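PDB 2J2M: catalase from Exiguobacterium oxidotolerans, which breaks down hydrogen peroxide into water and oxygen with the help of a haem group. Local coordinates for residues 315-320 and 330-335; 197-202 and 278-283. All coordinates share one frame; numbering follows the deposited sequence.

How the contacts relate
Both contacts are buried in the catalase fold and both touch the haem. Contact 1 joins a turn, 315-320, to residues 330-335 of helix 330-346 and lies against the flat of the porphyrin, where an arginine plane is layered between proline and pyrrole. Contact 2 is farther from the centre of the chain. It joins 197-202, which leads into strand 201-204, to the turn at 278-283, and meets the haem at a vinyl group. It is made of methyl groups set against ring, hydroxyl and carbonyl atoms; its charged side chains pair within the turn and with residues beyond it, not across the contact. The two contacts adjoin where His-199 and Ser-200 lie beside Leu-332.

Contact 1. Residues 315-320 and 330-335; sequences FNPGVL and KLLQGR. With HEM (protoporphyrin IX containing Fe), chain E.
Arg-335 slips between Pro-317 and the haem, its chain crossing the proline ring at about a right angle. At the root, Arg-335 CB touches Pro-317 CG at 3.9 Å. CG then turns to the porphyrin, 3.3 Å from HEM C2C, and CD follows over HEM CHC. A bend at chi3 (80°) lays the guanidinium flat over the next pyrrole, with NE 3.3 Å from HEM C4B and NH2 over HEM C1B. CZ is layered between two partners: HEM C3B lies over the centre of one face, and Pro-317 CG over the opposite one, 3.5 Å from CZ. NH1 lies against the same Pro-317 CG at 3.7 Å. NE also donates to Tyr-339 OH, probably the proximal iron ligand as in other haem catalases, and NH2 bonds Val-127 O. With an alanine here, Tyr-339 would probably lose this N-H partner and a gap would open between Pro-317 and the porphyrin. Pro-317 CB rests on Leu-332 CD1 at 4.0 Å, and an Asx turn, Gly-318 N to Asn-316 OD1 at 2.9 Å, helps fix the proline's turn. Asn-316 ND2 bonds Leu-336 O on helix 330-346, while Asn-316 N bonds Asp-125 OD1 of barrel strand 122-129, so the turn bridges helix and sheet beside the haem.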
loop_
_atom_site.group_PDB
_atom_site.type_symbol
_atom_site.label_atom_id
_atom_site.label_comp_id
_atom_site.label_asym_id
_atom_site.label_seq_id
_atom_site.Cartn_x
_atom_site.Cartn_y
_atom_site.Cartn_z
ATOM N N PHE A 315 -9.563 11.815 12.555
ATOM C CA PHE A 315 -9.591 12.418 13.882
ATOM C C PHE A 315 -9.015 11.463 14.932
ATOM O O PHE A 315 -9.025 10.247 14.756
ATOM C CB PHE A 315 -11.008 12.747 14.335
ATOM C CG PHE A 315 -11.863 13.461 13.334
ATOM C CD1 PHE A 315 -12.009 14.845 13.388
ATOM C CD2 PHE A 315 -12.628 12.740 12.416
ATOM C CE1 PHE A 315 -12.868 15.499 12.500
ATOM C CE2 PHE A 315 -13.482 13.381 11.536
ATOM C CZ PHE A 315 -13.601 14.767 11.569
ATOM N N ASN A 316 -8.543 12.028 16.040
ATOM C CA ASN A 316 -7.996 11.250 17.157
ATOM C C ASN A 316 -8.268 12.018 18.444
ATOM O O ASN A 316 -7.885 13.178 18.542
ATOM C CB ASN A 316 -6.478 10.990 16.977
ATOM C CG ASN A 316 -5.878 10.133 18.106
ATOM O OD1 ASN A 316 -6.499 9.941 19.145
ATOM N ND2 ASN A 316 -4.672 9.628 17.902
ATOM N N PRO A 317 -8.972 11.392 19.411
ATOM C CA PRO A 317 -9.293 12.076 20.697
ATOM C C PRO A 317 -8.055 12.492 21.496
ATOM O O PRO A 317 -8.138 13.340 22.369
ATOM C CB PRO A 317 -10.093 11.027 21.492
ATOM C CG PRO A 317 -9.872 9.711 20.774
ATOM C CD PRO A 317 -9.558 10.036 19.335
ATOM N N GLY A 318 -6.918 11.882 21.208
ATOM C CA GLY A 318 -5.701 12.264 21.879
ATOM C C GLY A 318 -4.899 13.221 21.037
ATOM O O GLY A 318 -3.714 13.416 21.308
ATOM N N VAL A 319 -5.519 13.778 19.990
ATOM C CA VAL A 319 -4.971 14.937 19.284
ATOM C C VAL A 319 -5.504 16.196 20.007
ATOM O O VAL A 319 -6.612 16.679 19.757
ATOM C CB VAL A 319 -5.248 14.876 17.749
ATOM C CG1 VAL A 319 -5.023 16.241 17.053
ATOM C CG2 VAL A 319 -4.347 13.841 17.115
ATOM N N LEU A 320 -4.693 16.692 20.941
ATOM C CA LEU A 320 -5.122 17.758 21.858
ATOM C C LEU A 320 -4.203 18.949 21.768
ATOM O O LEU A 320 -3.059 18.792 21.382
ATOM C CB LEU A 320 -5.122 17.238 23.298
ATOM C CG LEU A 320 -5.996 16.016 23.587
ATOM C CD1 LEU A 320 -5.702 15.558 24.977
ATOM C CD2 LEU A 320 -7.443 16.394 23.454
ATOM N N LYS A 330 -9.032 3.788 30.770
ATOM C CA LYS A 330 -8.369 2.696 30.023
ATOM C C LYS A 330 -8.947 2.402 28.635
ATOM O O LYS A 330 -8.278 1.801 27.794
ATOM C CB LYS A 330 -8.257 1.416 30.865
ATOM C CG LYS A 330 -7.174 1.519 31.934
ATOM C CD LYS A 330 -6.930 0.210 32.639
ATOM C CE LYS A 330 -7.356 0.318 34.111
ATOM N NZ LYS A 330 -6.783 -0.768 34.952
ATOM N N LEU A 331 -10.180 2.805 28.386
ATOM C CA LEU A 331 -10.696 2.709 27.039
ATOM C C LEU A 331 -10.071 3.852 26.179
ATOM O O LEU A 331 -9.551 3.607 25.097
ATOM C CB LEU A 331 -12.221 2.756 27.066
ATOM C CG LEU A 331 -12.952 2.435 25.756
ATOM C CD1 LEU A 331 -12.920 0.936 25.434
ATOM C CD2 LEU A 331 -14.391 2.987 25.818
ATOM N N LEU A 332 -10.055 5.072 26.715
ATOM C CA LEU A 332 -9.496 6.235 26.020
ATOM C C LEU A 332 -8.025 6.032 25.666
ATOM O O LEU A 332 -7.572 6.388 24.561
ATOM C CB LEU A 332 -9.638 7.494 26.888
ATOM C CG LEU A 332 -8.908 8.759 26.446
ATOM C CD1 LEU A 332 -9.358 9.239 25.033
ATOM C CD2 LEU A 332 -9.048 9.862 27.496
ATOM N N GLN A 333 -7.282 5.460 26.602
ATOM C CA GLN A 333 -5.860 5.237 26.402
ATOM C C GLN A 333 -5.465 4.460 25.110
ATOM O O GLN A 333 -4.443 4.780 24.466
ATOM C CB GLN A 333 -5.265 4.612 27.663
ATOM C CG GLN A 333 -5.183 5.609 28.840
ATOM C CD GLN A 333 -3.902 6.371 28.825
ATOM O OE1 GLN A 333 -2.869 5.819 28.495
ATOM N NE2 GLN A 333 -3.961 7.653 29.142
ATOM N N GLY A 334 -6.267 3.458 24.742
ATOM C CA GLY A 334 -6.028 2.683 23.526
ATOM C C GLY A 334 -6.376 3.473 22.275
ATOM O O GLY A 334 -5.695 3.379 21.252
ATOM N N ARG A 335 -7.439 4.264 22.362
ATOM C CA ARG A 335 -7.813 5.162 21.280
ATOM C C ARG A 335 -6.668 6.117 20.903
ATOM O O ARG A 335 -6.412 6.333 19.701
ATOM C CB ARG A 335 -9.091 5.936 21.621
ATOM C CG ARG A 335 -10.346 5.073 21.747
ATOM C CD ARG A 335 -11.526 5.918 22.225
ATOM N NE ARG A 335 -12.180 6.709 21.157
ATOM C CZ ARG A 335 -12.799 7.874 21.364
ATOM N NH1 ARG A 335 -12.819 8.417 22.580
ATOM N NH2 ARG A 335 -13.378 8.512 20.360
HETATM C CHA HEM E . -13.743 5.598 14.602
HETATM C CHB HEM E . -16.190 7.081 18.556
HETATM C CHC HEM E . -13.993 3.645 21.133
HETATM C CHD HEM E . -11.090 2.630 17.419
HETATM C C1A HEM E . -14.568 6.335 15.447
HETATM C C2A HEM E . -15.356 7.516 15.104
HETATM C C3A HEM E . -16.033 7.922 16.205
HETATM C C4A HEM E . -15.704 7.015 17.273
HETATM C CMA HEM E . -16.996 9.126 16.354
HETATM C CAA HEM E . -15.394 8.152 13.690
HETATM C CBA HEM E . -14.367 9.272 13.502
HETATM C CGA HEM E . -14.578 9.820 12.108
HETATM O O1A HEM E . -13.693 9.641 11.229
HETATM O O2A HEM E . -15.660 10.422 11.867
HETATM C C1B HEM E . -15.769 6.329 19.620
HETATM C C2B HEM E . -16.073 6.561 21.023
HETATM C C3B HEM E . -15.460 5.598 21.711
HETATM C C4B HEM E . -14.757 4.744 20.785
HETATM C CMB HEM E . -16.906 7.732 21.616
HETATM C CAB HEM E . -15.424 5.417 23.238
HETATM C CBB HEM E . -16.506 5.593 23.989
HETATM C C1C HEM E . -12.951 3.121 20.414
HETATM C C2C HEM E . -11.901 2.250 20.904
HETATM C C3C HEM E . -11.099 1.991 19.853
HETATM C C4C HEM E . -11.623 2.674 18.682
HETATM C CMC HEM E . -11.713 1.752 22.369
HETATM C CAC HEM E . -9.839 1.093 19.819
HETATM C CBC HEM E . -8.667 1.509 20.313
HETATM C C1D HEM E . -11.526 3.290 16.292
HETATM C C2D HEM E . -10.915 3.185 14.981
HETATM C C3D HEM E . -11.737 4.124 14.101
HETATM C C4D HEM E . -12.763 4.696 14.967
HETATM C CMD HEM E . -9.658 2.339 14.586
HETATM C CAD HEM E . -11.526 4.423 12.605
HETATM C CBD HEM E . -10.868 5.801 12.506
HETATM C CGD HEM E . -10.315 6.080 11.121
HETATM O O1D HEM E . -10.230 5.166 10.234
HETATM O O2D HEM E . -9.930 7.249 10.906
HETATM N NA HEM E . -14.811 6.075 16.784
HETATM N NB HEM E . -14.970 5.212 19.509
HETATM N NC HEM E . -12.744 3.358 19.066
HETATM N ND HEM E . -12.585 4.183 16.238
HETATM FE FE HEM E . -13.560 4.909 17.950
#

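Contact 2. Residues 197-202 and 278-283; sequences SVHSFK and LDATKD. With HEM (protoporphyrin IX containing Fe), chain E.
Ala-280 sets its methyl group against His-199 and Val-198, joining an Asx turn within a type I beta turn (Asp-279 to Lys-282) to the segment that enters strand 201-204 of the catalase beta-barrel. The close packing gathers here. Ala-280 CB lies 3.9 Å from His-199 ND1, approaching the imidazole obliquely, while Val-198 CG1 reaches Ala-280 O. With CG anti to its own carbonyl carbon (chi1 -42°), the His-199 ring extends to the haem, where NE2 is 3.5 Å from HEM CAB. Val-198 CG1 touches the outer carbon of the same vinyl group, HEM CBB, at 3.5 Å. The strongest polar partner of His-199 is Asp-329, and Leu-331 and Leu-332 of helix 330-346 also pack on the ring. The other end of the contact is sparser though still buried: Ser-200 OG meets Leu-278 at a single methyl group, CD1, 3.8 Å away, and Arg-28 of the third subunit packs on Leu-278. Within the turn, Asp-279 OD1 accepts from Thr-281 N at 2.9 Å. Asp-279 forms salt bridges with Arg-137 and with Lys-282, whose NZ meets the carboxylate from above its plane, 2.8 Å from Asp-279 OD2.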
loop_
_atom_site.group_PDB
_atom_site.type_symbol
_atom_site.label_atom_id
_atom_site.label_comp_id
_atom_site.label_asym_id
_atom_site.label_seq_id
_atom_site.Cartn_x
_atom_site.Cartn_y
_atom_site.Cartn_z
ATOM N N SER A 197 -18.321 13.458 25.096
ATOM C CA SER A 197 -16.919 12.995 25.079
ATOM C C SER A 197 -16.837 11.547 25.537
ATOM O O SER A 197 -15.913 10.814 25.168
ATOM C CB SER A 197 -16.026 13.872 25.944
ATOM O OG SER A 197 -16.529 13.963 27.256
ATOM N N VAL A 198 -17.838 11.152 26.330
ATOM C CA VAL A 198 -17.890 9.848 27.003
ATOM C C VAL A 198 -16.798 9.689 28.084
ATOM O O VAL A 198 -17.123 9.393 29.242
ATOM C CB VAL A 198 -17.934 8.654 25.980
ATOM C CG1 VAL A 198 -17.821 7.287 26.701
ATOM C CG2 VAL A 198 -19.210 8.751 25.135
ATOM N N HIS A 199 -15.527 9.854 27.700
ATOM C CA HIS A 199 -14.396 9.873 28.635
ATOM C C HIS A 199 -14.244 11.223 29.340
ATOM O O HIS A 199 -14.667 12.258 28.816
ATOM C CB HIS A 199 -13.071 9.608 27.913
ATOM C CG HIS A 199 -13.133 8.526 26.880
ATOM N ND1 HIS A 199 -13.260 7.188 27.203
ATOM C CD2 HIS A 199 -13.062 8.583 25.530
ATOM C CE1 HIS A 199 -13.271 6.468 26.095
ATOM N NE2 HIS A 199 -13.162 7.292 25.064
ATOM N N SER A 200 -13.620 11.194 30.520
ATOM C CA SER A 200 -13.049 12.373 31.115
ATOM C C SER A 200 -11.741 12.632 30.381
ATOM O O SER A 200 -11.077 11.695 29.900
ATOM C CB SER A 200 -12.761 12.164 32.597
ATOM O OG SER A 200 -11.892 11.042 32.801
ATOM N N PHE A 201 -11.403 13.915 30.277
ATOM C CA PHE A 201 -10.072 14.358 29.877
ATOM C C PHE A 201 -9.508 15.214 30.993
ATOM O O PHE A 201 -10.163 15.400 32.056
ATOM C CB PHE A 201 -10.140 15.157 28.568
ATOM C CG PHE A 201 -10.433 14.312 27.370
ATOM C CD1 PHE A 201 -9.416 13.902 26.534
ATOM C CD2 PHE A 201 -11.726 13.874 27.104
ATOM C CE1 PHE A 201 -9.680 13.090 25.432
ATOM C CE2 PHE A 201 -11.983 13.062 26.006
ATOM C CZ PHE A 201 -10.948 12.677 25.181
ATOM N N LYS A 202 -8.287 15.711 30.780
ATOM C CA LYS A 202 -7.670 16.636 31.721
ATOM C C LYS A 202 -7.506 17.997 31.061
ATOM O O LYS A 202 -7.030 18.104 29.921
ATOM C CB LYS A 202 -6.305 16.118 32.183
ATOM C CG LYS A 202 -6.374 14.943 33.156
ATOM C CD LYS A 202 -5.000 14.300 33.355
ATOM C CE LYS A 202 -4.998 13.460 34.643
ATOM N NZ LYS A 202 -3.678 12.921 35.063
ATOM N N LEU A 278 -13.420 7.657 35.975
ATOM C CA LEU A 278 -12.586 7.280 34.821
ATOM C C LEU A 278 -13.081 6.019 34.076
ATOM O O LEU A 278 -12.478 5.603 33.071
ATOM C CB LEU A 278 -11.172 6.948 35.323
ATOM C CG LEU A 278 -9.855 7.702 35.099
ATOM C CD1 LEU A 278 -9.943 9.157 35.434
ATOM C CD2 LEU A 278 -8.782 7.010 35.962
ATOM N N ASP A 279 -14.131 5.384 34.593
ATOM C CA ASP A 279 -14.765 4.233 33.928
ATOM C C ASP A 279 -15.689 4.730 32.783
ATOM O O ASP A 279 -16.670 5.412 33.032
ATOM C CB ASP A 279 -15.521 3.392 34.993
ATOM C CG ASP A 279 -16.293 2.198 34.411
ATOM O OD1 ASP A 279 -16.235 1.956 33.190
ATOM O OD2 ASP A 279 -16.961 1.478 35.195
ATOM N N ALA A 280 -15.387 4.354 31.543
ATOM C CA ALA A 280 -16.186 4.766 30.372
ATOM C C ALA A 280 -17.602 4.146 30.239
ATOM O O ALA A 280 -18.405 4.534 29.347
ATOM C CB ALA A 280 -15.395 4.554 29.101
ATOM N N THR A 281 -17.898 3.179 31.102
ATOM C CA THR A 281 -19.262 2.640 31.221
ATOM C C THR A 281 -20.108 3.502 32.143
ATOM O O THR A 281 -21.290 3.180 32.380
ATOM C CB THR A 281 -19.294 1.180 31.740
ATOM O OG1 THR A 281 -18.569 1.092 32.963
ATOM C CG2 THR A 281 -18.676 0.190 30.726
ATOM N N LYS A 282 -19.524 4.603 32.633
ATOM C CA LYS A 282 -20.174 5.473 33.635
ATOM C C LYS A 282 -20.464 6.881 33.125
ATOM O O LYS A 282 -19.649 7.473 32.448
ATOM C CB LYS A 282 -19.335 5.557 34.926
ATOM C CG LYS A 282 -19.134 4.204 35.639
ATOM C CD LYS A 282 -20.476 3.558 36.044
ATOM C CE LYS A 282 -20.315 2.232 36.793
ATOM N NZ LYS A 282 -19.641 1.152 35.993
ATOM N N ASP A 283 -21.643 7.391 33.468
ATOM C CA ASP A 283 -22.066 8.749 33.135
ATOM C C ASP A 283 -21.890 9.683 34.338
ATOM O O ASP A 283 -21.763 9.215 35.487
ATOM C CB ASP A 283 -23.521 8.768 32.660
ATOM C CG ASP A 283 -23.885 10.047 31.932
ATOM O OD1 ASP A 283 -23.012 10.936 31.779
ATOM O OD2 ASP A 283 -25.044 10.181 31.486
HETATM C CHA HEM E . -13.743 5.598 14.602
HETATM C CHB HEM E . -16.190 7.081 18.556
HETATM C CHC HEM E . -13.993 3.645 21.133
HETATM C CHD HEM E . -11.090 2.630 17.419
HETATM C C1A HEM E . -14.568 6.335 15.447
HETATM C C2A HEM E . -15.356 7.516 15.104
HETATM C C3A HEM E . -16.033 7.922 16.205
HETATM C C4A HEM E . -15.704 7.015 17.273
HETATM C CMA HEM E . -16.996 9.126 16.354
HETATM C CAA HEM E . -15.394 8.152 13.690
HETATM C CBA HEM E . -14.367 9.272 13.502
HETATM C CGA HEM E . -14.578 9.820 12.108
HETATM O O1A HEM E . -13.693 9.641 11.229
HETATM O O2A HEM E . -15.660 10.422 11.867
HETATM C C1B HEM E . -15.769 6.329 19.620
HETATM C C2B HEM E . -16.073 6.561 21.023
HETATM C C3B HEM E . -15.460 5.598 21.711
HETATM C C4B HEM E . -14.757 4.744 20.785
HETATM C CMB HEM E . -16.906 7.732 21.616
HETATM C CAB HEM E . -15.424 5.417 23.238
HETATM C CBB HEM E . -16.506 5.593 23.989
HETATM C C1C HEM E . -12.951 3.121 20.414
HETATM C C2C HEM E . -11.901 2.250 20.904
HETATM C C3C HEM E . -11.099 1.991 19.853
HETATM C C4C HEM E . -11.623 2.674 18.682
HETATM C CMC HEM E . -11.713 1.752 22.369
HETATM C CAC HEM E . -9.839 1.093 19.819
HETATM C CBC HEM E . -8.667 1.509 20.313
HETATM C C1D HEM E . -11.526 3.290 16.292
HETATM C C2D HEM E . -10.915 3.185 14.981
HETATM C C3D HEM E . -11.737 4.124 14.101
HETATM C C4D HEM E . -12.763 4.696 14.967
HETATM C CMD HEM E . -9.658 2.339 14.586
HETATM C CAD HEM E . -11.526 4.423 12.605
HETATM C CBD HEM E . -10.868 5.801 12.506
HETATM C CGD HEM E . -10.315 6.080 11.121
HETATM O O1D HEM E . -10.230 5.166 10.234
HETATM O O2D HEM E . -9.930 7.249 10.906
HETATM N NA HEM E . -14.811 6.075 16.784
HETATM N NB HEM E . -14.970 5.212 19.509
HETATM N NC HEM E . -12.744 3.358 19.066
HETATM N ND HEM E . -12.585 4.183 16.238
HETATM FE FE HEM E . -13.560 4.909 17.950
#